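Local atomic coordinates of protein yxeP (Bacillus subtilis, PDB entry 1YSJ), a protein that probably catalyses the deacetylation of N-acetylcysteine to cysteine and acetate, using two bound divalent metal ions, in the degradation of S-(2-succino)cysteine. Residues V52-K57 and A96-L101; R150-P155 and R164-A169; D204-V209 and V253-V258. The protein carries 1 engineered substitution. All coordinates share one frame; numbering follows the deposited sequence.

Interaction 1 of 3, residues V52-K57 and A96-L101; sequences VETTKK and ADIDAL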
loop_
_atom_site.group_PDB
_atom_site.type_symbol
_atom_site.label_atom_id
_atom_site.label_comp_id
_atom_site.label_asym_id
_atom_site.label_seq_id
_atom_site.Cartn_x
_atom_site.Cartn_y
_atom_site.Cartn_z
ATOM N N VAL A 52 26.834 -19.777 16.545
ATOM C CA VAL A 52 28.193 -19.847 17.082
ATOM C C VAL A 52 28.347 -21.011 18.062
ATOM O O VAL A 52 29.260 -21.831 17.930
ATOM C CB VAL A 52 28.600 -18.494 17.743
ATOM C CG1 VAL A 52 30.004 -18.565 18.351
ATOM C CG2 VAL A 52 28.520 -17.359 16.716
ATOM N N GLU A 53 27.439 -21.086 19.029
ATOM C CA GLU A 53 27.490 -22.111 20.066
ATOM C C GLU A 53 27.090 -23.479 19.536
ATOM O O GLU A 53 27.631 -24.495 19.970
ATOM C CB GLU A 53 26.603 -21.725 21.257
ATOM C CG GLU A 53 27.111 -20.532 22.067
ATOM C CD GLU A 53 28.549 -20.697 22.533
ATOM O OE1 GLU A 53 28.860 -21.726 23.171
ATOM O OE2 GLU A 53 29.367 -19.794 22.263
ATOM N N THR A 54 26.137 -23.493 18.605
ATOM C CA THR A 54 25.687 -24.720 17.946
ATOM C C THR A 54 26.847 -25.352 17.165
ATOM O O THR A 54 27.105 -26.551 17.289
ATOM C CB THR A 54 24.484 -24.441 17.012
ATOM O OG1 THR A 54 23.487 -23.702 17.732
ATOM C CG2 THR A 54 23.867 -25.729 16.496
ATOM N N THR A 55 27.549 -24.527 16.390
ATOM C CA THR A 55 28.744 -24.938 15.656
ATOM C C THR A 55 29.810 -25.488 16.610
ATOM O O THR A 55 30.460 -26.492 16.321
ATOM C CB THR A 55 29.308 -23.754 14.848
ATOM O OG1 THR A 55 28.340 -23.348 13.875
ATOM C CG2 THR A 55 30.605 -24.116 14.144
ATOM N N LYS A 56 29.970 -24.823 17.749
ATOM C CA LYS A 56 30.918 -25.240 18.770
ATOM C C LYS A 56 30.560 -26.620 19.335
ATOM O O LYS A 56 31.432 -27.476 19.479
ATOM C CB LYS A 56 30.970 -24.189 19.880
ATOM C CG LYS A 56 32.129 -24.327 20.837
ATOM C CD LYS A 56 31.845 -23.597 22.148
ATOM C CE LYS A 56 32.048 -22.090 22.019
ATOM N NZ LYS A 56 33.489 -21.733 21.901
ATOM N N LYS A 57 29.278 -26.834 19.634
ATOM C CA LYS A 57 28.812 -28.095 20.207
ATOM C C LYS A 57 28.949 -29.256 19.229
ATOM O O LYS A 57 29.440 -30.318 19.602
ATOM C CB LYS A 57 27.366 -27.973 20.695
ATOM C CG LYS A 57 27.215 -27.161 21.975
ATOM C CD LYS A 57 25.822 -26.562 22.103
ATOM C CE LYS A 57 25.717 -25.708 23.359
ATOM N NZ LYS A 57 24.362 -25.112 23.518
ATOM N N ALA A 96 22.505 -31.809 7.183
ATOM C CA ALA A 96 21.564 -31.349 8.209
ATOM C C ALA A 96 21.622 -29.823 8.325
ATOM O O ALA A 96 22.678 -29.221 8.133
ATOM C CB ALA A 96 21.878 -31.995 9.555
ATOM N N ASP A 97 20.487 -29.205 8.634
ATOM C CA ASP A 97 20.419 -27.756 8.877
ATOM C C ASP A 97 20.443 -27.449 10.372
ATOM O O ASP A 97 19.868 -28.191 11.164
ATOM C CB ASP A 97 19.188 -27.131 8.205
ATOM C CG ASP A 97 17.972 -28.054 8.205
ATOM O OD1 ASP A 97 17.923 -29.021 9.000
ATOM O OD2 ASP A 97 17.058 -27.805 7.394
ATOM N N ILE A 98 21.115 -26.366 10.760
ATOM C CA ILE A 98 21.390 -26.120 12.188
ATOM C C ILE A 98 20.749 -24.863 12.814
ATOM O O ILE A 98 20.900 -24.631 14.014
ATOM C CB ILE A 98 22.926 -26.141 12.491
ATOM C CG1 ILE A 98 23.644 -24.931 11.865
ATOM C CG2 ILE A 98 23.546 -27.454 12.025
ATOM C CD1 ILE A 98 25.090 -24.744 12.335
ATOM N N ASP A 99 20.047 -24.061 12.011
ATOM C CA ASP A 99 19.495 -22.776 12.478
ATOM C C ASP A 99 18.056 -22.848 13.016
ATOM O O ASP A 99 17.258 -23.672 12.577
ATOM C CB ASP A 99 19.606 -21.703 11.382
ATOM C CG ASP A 99 18.812 -22.046 10.120
ATOM O OD1 ASP A 99 18.619 -23.245 9.804
ATOM O OD2 ASP A 99 18.395 -21.094 9.426
ATOM N N ALA A 100 17.745 -21.969 13.969
ATOM C CA ALA A 100 16.412 -21.869 14.565
ATOM C C ALA A 100 15.639 -20.648 14.038
ATOM O O ALA A 100 16.029 -20.043 13.033
ATOM C CB ALA A 100 16.522 -21.826 16.071
ATOM N N LEU A 101 14.559 -20.280 14.730
ATOM C CA LEU A 101 13.637 -19.244 14.249
ATOM C C LEU A 101 13.303 -18.165 15.278
ATOM O O LEU A 101 13.289 -18.443 16.477
ATOM C CB LEU A 101 12.345 -19.887 13.741
ATOM C CG LEU A 101 12.432 -20.562 12.370
ATOM C CD1 LEU A 101 11.348 -21.619 12.244
ATOM C CD2 LEU A 101 12.359 -19.542 11.224
HETATM O O HOH W 1 20.672 -23.354 16.549
#

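Interaction 2 of 3, residues R150-P155 and R164-A169; sequences RFIFQP and RKVLEA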
loop_
_atom_site.group_PDB
_atom_site.type_symbol
_atom_site.label_atom_id
_atom_site.label_comp_id
_atom_site.label_asym_id
_atom_site.label_seq_id
_atom_site.Cartn_x
_atom_site.Cartn_y
_atom_site.Cartn_z
ATOM N N ARG A 150 30.840 -37.260 3.381
ATOM C CA ARG A 150 31.043 -35.916 3.884
ATOM C C ARG A 150 29.763 -35.450 4.589
ATOM O O ARG A 150 28.668 -35.553 4.035
ATOM C CB ARG A 150 31.411 -34.990 2.732
ATOM C CG ARG A 150 32.133 -33.729 3.145
ATOM C CD ARG A 150 32.735 -33.044 1.932
ATOM N NE ARG A 150 33.934 -33.733 1.464
ATOM C CZ ARG A 150 34.545 -33.486 0.306
ATOM N NH1 ARG A 150 34.066 -32.568 -0.528
ATOM N NH2 ARG A 150 35.641 -34.168 -0.021
ATOM N N PHE A 151 29.903 -34.967 5.821
ATOM C CA PHE A 151 28.761 -34.467 6.585
ATOM C C PHE A 151 28.717 -32.945 6.569
ATOM O O PHE A 151 29.712 -32.273 6.853
ATOM C CB PHE A 151 28.785 -34.999 8.023
ATOM C CG PHE A 151 28.667 -36.489 8.110
ATOM C CD1 PHE A 151 29.798 -37.299 7.999
ATOM C CD2 PHE A 151 27.425 -37.090 8.289
ATOM C CE1 PHE A 151 29.692 -38.681 8.071
ATOM C CE2 PHE A 151 27.309 -38.472 8.360
ATOM C CZ PHE A 151 28.444 -39.271 8.249
ATOM N N ILE A 152 27.547 -32.419 6.231
ATOM C CA ILE A 152 27.330 -30.991 6.080
ATOM C C ILE A 152 26.327 -30.519 7.130
ATOM O O ILE A 152 25.147 -30.880 7.095
ATOM C CB ILE A 152 26.824 -30.649 4.646
ATOM C CG1 ILE A 152 27.862 -31.072 3.604
ATOM C CG2 ILE A 152 26.495 -29.158 4.510
ATOM C CD1 ILE A 152 27.338 -31.103 2.183
ATOM N N PHE A 153 26.816 -29.729 8.077
ATOM C CA PHE A 153 25.952 -29.096 9.058
ATOM C C PHE A 153 25.817 -27.633 8.657
ATOM O O PHE A 153 26.682 -26.806 8.930
ATOM C CB PHE A 153 26.486 -29.302 10.484
ATOM C CG PHE A 153 26.529 -30.753 10.902
ATOM C CD1 PHE A 153 27.666 -31.529 10.670
ATOM C CD2 PHE A 153 25.428 -31.350 11.508
ATOM C CE1 PHE A 153 27.711 -32.868 11.039
ATOM C CE2 PHE A 153 25.460 -32.698 11.885
ATOM C CZ PHE A 153 26.604 -33.457 11.649
ATOM N N GLN A 154 24.713 -27.346 7.981
ATOM C CA GLN A 154 24.545 -26.128 7.220
ATOM C C GLN A 154 23.841 -25.023 8.006
ATOM O O GLN A 154 22.765 -25.245 8.566
ATOM C CB GLN A 154 23.758 -26.444 5.941
ATOM C CG GLN A 154 23.390 -25.224 5.113
ATOM C CD GLN A 154 22.158 -25.435 4.271
ATOM O OE1 GLN A 154 22.093 -26.365 3.460
ATOM N NE2 GLN A 154 21.168 -24.559 4.442
ATOM N N PRO A 155 24.426 -23.811 8.015
ATOM C CA PRO A 155 23.749 -22.685 8.657
ATOM C C PRO A 155 22.684 -22.101 7.736
ATOM O O PRO A 155 22.678 -22.403 6.546
ATOM C CB PRO A 155 24.878 -21.667 8.835
ATOM C CG PRO A 155 25.793 -21.931 7.680
ATOM C CD PRO A 155 25.717 -23.415 7.415
ATOM N N ARG A 164 23.986 -21.932 -0.361
ATOM C CA ARG A 164 24.806 -21.160 -1.290
ATOM C C ARG A 164 26.219 -20.910 -0.747
ATOM O O ARG A 164 27.187 -20.984 -1.502
ATOM C CB ARG A 164 24.122 -19.837 -1.652
ATOM C CG ARG A 164 24.793 -19.069 -2.788
ATOM C CD ARG A 164 24.018 -17.805 -3.155
ATOM N NE ARG A 164 22.939 -18.077 -4.111
ATOM C CZ ARG A 164 21.654 -18.228 -3.791
ATOM N NH1 ARG A 164 21.249 -18.135 -2.528
ATOM N NH2 ARG A 164 20.765 -18.473 -4.745
ATOM N N LYS A 165 26.327 -20.626 0.552
ATOM C CA LYS A 165 27.623 -20.418 1.211
ATOM C C LYS A 165 28.476 -21.688 1.234
ATOM O O LYS A 165 29.691 -21.628 1.027
ATOM C CB LYS A 165 27.431 -19.899 2.643
ATOM C CG LYS A 165 26.835 -18.497 2.756
ATOM C CD LYS A 165 27.798 -17.421 2.262
ATOM C CE LYS A 165 27.165 -16.041 2.326
ATOM N NZ LYS A 165 27.872 -15.075 1.435
ATOM N N VAL A 166 27.822 -22.822 1.493
ATOM C CA VAL A 166 28.438 -24.150 1.485
ATOM C C VAL A 166 28.980 -24.484 0.089
ATOM O O VAL A 166 30.130 -24.916 -0.050
ATOM C CB VAL A 166 27.422 -25.242 1.959
ATOM C CG1 VAL A 166 27.905 -26.656 1.623
ATOM C CG2 VAL A 166 27.119 -25.101 3.456
ATOM N N LEU A 167 28.152 -24.271 -0.937
ATOM C CA LEU A 167 28.553 -24.508 -2.326
ATOM C C LEU A 167 29.743 -23.645 -2.721
ATOM O O LEU A 167 30.713 -24.141 -3.308
ATOM C CB LEU A 167 27.382 -24.270 -3.291
ATOM C CG LEU A 167 26.361 -25.404 -3.456
ATOM C CD1 LEU A 167 25.072 -24.906 -4.092
ATOM C CD2 LEU A 167 26.943 -26.554 -4.270
ATOM N N GLU A 168 29.671 -22.360 -2.380
ATOM C CA GLU A 168 30.727 -21.396 -2.711
ATOM C C GLU A 168 32.024 -21.634 -1.927
ATOM O O GLU A 168 33.086 -21.144 -2.310
ATOM C CB GLU A 168 30.225 -19.962 -2.508
ATOM C CG GLU A 168 29.169 -19.538 -3.526
ATOM C CD GLU A 168 28.438 -18.261 -3.144
ATOM O OE1 GLU A 168 27.960 -17.554 -4.060
ATOM O OE2 GLU A 168 28.344 -17.961 -1.937
ATOM N N ALA A 169 31.923 -22.390 -0.835
ATOM C CA ALA A 169 33.081 -22.761 -0.025
ATOM C C ALA A 169 33.831 -23.950 -0.619
ATOM O O ALA A 169 34.901 -24.313 -0.133
ATOM C CB ALA A 169 32.655 -23.057 1.414
#

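Interaction 3 of 3, residues D204-V209 and V253-V258; sequences DRFEIV and VSITRV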
loop_
_atom_site.group_PDB
_atom_site.type_symbol
_atom_site.label_atom_id
_atom_site.label_comp_id
_atom_site.label_asym_id
_atom_site.label_seq_id
_atom_site.Cartn_x
_atom_site.Cartn_y
_atom_site.Cartn_z
ATOM N N ASP A 204 10.020 -17.944 -5.871
ATOM C CA ASP A 204 10.544 -16.800 -6.600
ATOM C C ASP A 204 9.763 -15.558 -6.248
ATOM O O ASP A 204 8.551 -15.613 -6.040
ATOM C CB ASP A 204 10.493 -17.051 -8.106
ATOM C CG ASP A 204 11.418 -18.176 -8.540
ATOM O OD1 ASP A 204 10.965 -19.060 -9.291
ATOM O OD2 ASP A 204 12.595 -18.188 -8.125
ATOM N N ARG A 205 10.475 -14.439 -6.178
ATOM C CA ARG A 205 9.889 -13.153 -5.834
ATOM C C ARG A 205 9.614 -12.369 -7.113
ATOM O O ARG A 205 10.395 -12.426 -8.062
ATOM C CB ARG A 205 10.853 -12.378 -4.929
ATOM C CG ARG A 205 10.250 -11.180 -4.214
ATOM C CD ARG A 205 11.293 -10.441 -3.385
ATOM N NE ARG A 205 12.160 -9.598 -4.206
ATOM C CZ ARG A 205 13.247 -8.973 -3.762
ATOM N NH1 ARG A 205 13.620 -9.085 -2.493
ATOM N NH2 ARG A 205 13.967 -8.233 -4.595
ATOM N N PHE A 206 8.496 -11.649 -7.137
ATOM C CA PHE A 206 8.207 -10.725 -8.238
ATOM C C PHE A 206 7.730 -9.374 -7.716
ATOM O O PHE A 206 7.179 -9.290 -6.624
ATOM C CB PHE A 206 7.189 -11.318 -9.223
ATOM C CG PHE A 206 5.780 -11.372 -8.694
ATOM C CD1 PHE A 206 5.306 -12.512 -8.059
ATOM C CD2 PHE A 206 4.918 -10.283 -8.849
ATOM C CE1 PHE A 206 4.001 -12.568 -7.575
ATOM C CE2 PHE A 206 3.619 -10.329 -8.362
ATOM C CZ PHE A 206 3.160 -11.477 -7.723
ATOM N N GLU A 207 7.951 -8.329 -8.512
ATOM C CA GLU A 207 7.490 -6.982 -8.209
ATOM C C GLU A 207 6.935 -6.331 -9.476
ATOM O O GLU A 207 7.574 -6.363 -10.529
ATOM C CB GLU A 207 8.639 -6.141 -7.640
ATOM C CG GLU A 207 8.272 -4.684 -7.322
ATOM C CD GLU A 207 9.478 -3.824 -6.957
ATOM O OE1 GLU A 207 9.374 -2.581 -7.076
ATOM O OE2 GLU A 207 10.525 -4.386 -6.552
ATOM N N ILE A 208 5.742 -5.755 -9.373
ATOM C CA ILE A 208 5.150 -5.010 -10.487
ATOM C C ILE A 208 4.835 -3.574 -10.089
ATOM O O ILE A 208 4.132 -3.338 -9.106
ATOM C CB ILE A 208 3.873 -5.682 -11.052
ATOM C CG1 ILE A 208 4.118 -7.166 -11.325
ATOM C CG2 ILE A 208 3.425 -4.975 -12.329
ATOM C CD1 ILE A 208 2.892 -7.929 -11.757
ATOM N N VAL A 209 5.372 -2.630 -10.857
ATOM C CA VAL A 209 5.081 -1.205 -10.693
ATOM C C VAL A 209 4.213 -0.734 -11.863
ATOM O O VAL A 209 4.575 -0.922 -13.029
ATOM C CB VAL A 209 6.384 -0.352 -10.612
ATOM C CG1 VAL A 209 6.059 1.136 -10.503
ATOM C CG2 VAL A 209 7.254 -0.790 -9.433
ATOM N N VAL A 253 0.398 -18.279 -7.919
ATOM C CA VAL A 253 0.798 -16.888 -7.758
ATOM C C VAL A 253 0.152 -16.325 -6.498
ATOM O O VAL A 253 -1.067 -16.338 -6.347
ATOM C CB VAL A 253 0.458 -16.029 -9.000
ATOM C CG1 VAL A 253 0.833 -14.573 -8.769
ATOM C CG2 VAL A 253 1.180 -16.562 -10.227
ATOM N N SER A 254 0.995 -15.850 -5.589
ATOM C CA SER A 254 0.539 -15.323 -4.317
ATOM C C SER A 254 1.042 -13.894 -4.143
ATOM O O SER A 254 2.221 -13.672 -3.868
ATOM C CB SER A 254 1.012 -16.228 -3.176
ATOM O OG SER A 254 0.594 -15.740 -1.916
ATOM N N ILE A 255 0.145 -12.933 -4.340
ATOM C CA ILE A 255 0.445 -11.516 -4.139
ATOM C C ILE A 255 0.331 -11.210 -2.649
ATOM O O ILE A 255 -0.715 -11.449 -2.036
ATOM C CB ILE A 255 -0.507 -10.603 -4.962
ATOM C CG1 ILE A 255 -0.358 -10.895 -6.459
ATOM C CG2 ILE A 255 -0.240 -9.113 -4.670
ATOM C CD1 ILE A 255 -1.545 -10.474 -7.293
ATOM N N THR A 256 1.410 -10.680 -2.079
ATOM C CA THR A 256 1.527 -10.502 -0.630
ATOM C C THR A 256 1.558 -9.035 -0.195
ATOM O O THR A 256 1.291 -8.724 0.966
ATOM C CB THR A 256 2.781 -11.232 -0.076
ATOM O OG1 THR A 256 3.946 -10.806 -0.797
ATOM C CG2 THR A 256 2.631 -12.744 -0.216
ATOM N N ARG A 257 1.896 -8.143 -1.121
ATOM C CA ARG A 257 1.946 -6.715 -0.831
ATOM C C ARG A 257 1.388 -5.873 -1.982
ATOM O O ARG A 257 1.723 -6.100 -3.145
ATOM C CB ARG A 257 3.374 -6.283 -0.482
ATOM C CG ARG A 257 3.463 -4.889 0.134
ATOM C CD ARG A 257 4.892 -4.490 0.493
ATOM N NE ARG A 257 5.804 -4.537 -0.652
ATOM C CZ ARG A 257 5.957 -3.568 -1.554
ATOM N NH1 ARG A 257 5.252 -2.443 -1.476
ATOM N NH2 ARG A 257 6.821 -3.729 -2.548
ATOM N N VAL A 258 0.519 -4.922 -1.639
ATOM C CA VAL A 258 -0.011 -3.947 -2.591
ATOM C C VAL A 258 0.015 -2.564 -1.940
ATOM O O VAL A 258 -0.588 -2.355 -0.881
ATOM C CB VAL A 258 -1.461 -4.275 -3.040
ATOM C CG1 VAL A 258 -1.941 -3.281 -4.100
ATOM C CG2 VAL A 258 -1.572 -5.696 -3.572
#

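Interaction 1 of 3, residues V52-K57 and A96-L101
Ile98 meets Thr54 and Thr55 where strand 91-97 of the M20 alpha/beta catalytic domain gives way to a loop, a worked example of how one aliphatic residue packs between a helix and the end of a strand near the metal site. The isoleucine can be followed atom by atom. Its CB lies 4.1 Å from Thr54 CG2, the two side chains lying alongside and running in opposite senses. Ile98 CG2 rests on the neighbouring strand, 3.8 Å from Phe153 CB. With chi1 at 69°, CG1 of Ile98 takes the crowded position between backbone N and carbonyl carbon and packs 3.9 Å from Pro155 CA. The tip, Ile98 CD1, ends 3.9 Å from Thr55 OG1. The methyl makes only van der Waals contact there; the hydroxyl's hydrogen bonds go to Glu51 O and Gly78 N, which probably hold its rotation.

The following residue, Asp99, starts its side chain away from helix 52-64, and its OD1 bonds to ND1 of His124, a nickel ligand, so Ile98 borders a second-shell residue of the site. No direct hydrogen bond joins residues 52-57 to 96-101; a water bridges them, donating to Ile98 O at 2.8 Å and to Thr54 OG1 at 3.1 Å, while the same OG1 is hydrogen-bonded to Glu46 OE1.

Interaction 2 of 3, residues R150-P155 and R164-A169
Val166 sets one methyl against each of two side chains on strand 148-154, a compact example of a branched residue joining a helix to a sheet. Its CG1 meets Ile152 CG2 at 4.1 Å, and its CG2 meets Gln154 CG, also at 4.1 Å. The valine runs at a slant to Ile152 and at about a right angle to Gln154. With CG1 anti to the backbone N (chi1 165°), the two methyls diverge toward the alternate residues Ile152 and Gln154 of the strand.

Gln154 meets the valine through its methylene CG. Beyond it the chain is extended and the amide is held by several partners: OE1 bonds to Tyr354 OH and Arg95 NE, and NE2 to Asp350 OD1, with a weak further bond from Gln154 NE2 to Pro155 O at 3.4 Å. Such a network should fix the rotation of the buried amide. Tyr354 also touches Ile152 and Val166, so helix 351-355 adds to the apolar cluster.

Helix 162-168 belongs to the beta-alpha-beta crossover from strand 148-154 to strand 175-184, which lies beyond strand 91-97 in the sheet. The alternating residues Phe151 and Phe153 turn instead to helix 124-139, completing an alpha/beta/alpha layering.

Interaction 3 of 3, residues D204-V209 and V253-V258
The hydrophobic core between sheet and helix in the dimerisation domain of this M20 enzyme contains Phe206, which illustrates how a large ring can link strands that are not neighbours. Strand 270-278 runs between strands 197-211 and 252-260, and the axes of segments 204-209 and 253-258 pass 9.0 Å apart at a crossing angle of -60°, with no backbone bond between them. The ring reaches across the middle strand, 270-278, whose Val277 it also touches. A chi1 of 73° swings it toward the second segment, where Phe206 CZ meets Ile255 CG1 at 3.8 Å; that methylene sits at the ring edge, near its plane. Val253 CG1 comes in obliquely, 3.9 Å from CE1 of Phe206. Both aliphatic chains cross the phenylalanine at about a right angle.

Met292 of helix 282-302 touches Phe206 and Val253 alike, covering this side of the sheet. A classic beta bulge at Thr256 and Arg257, opposite Glu274, interrupts the strand beyond the contact. Ile255 packs on Ile227 of the second subunit, and Val258 pairs antiparallel with a strand of that subunit. The four-stranded antiparallel sheet backed by helices is the arrangement known from M20 dimerisation domains, and here it runs on into the second subunit.

How the interactions relate
The three contacts come in series along the chain and divide between two domains. Interactions 1 and 2, with centres 13 Å apart, share the mixed sheet of the catalytic domain: strands 91-97 and 148-154 are parallel neighbours, laced together by Ala96 N to Ile152 O and Ala96 O to Gln154 N, each 2.8 Å. Both contacts lie near the ends of these strands that approach the nickel pair. Interaction 3 belongs to the separate antiparallel sheet, its centre 32 Å from interaction 1 and 30 Å from interaction 2, without touching either. The principle illustrated is a division of labour, one domain packed around the metal site, the other joining the two subunits.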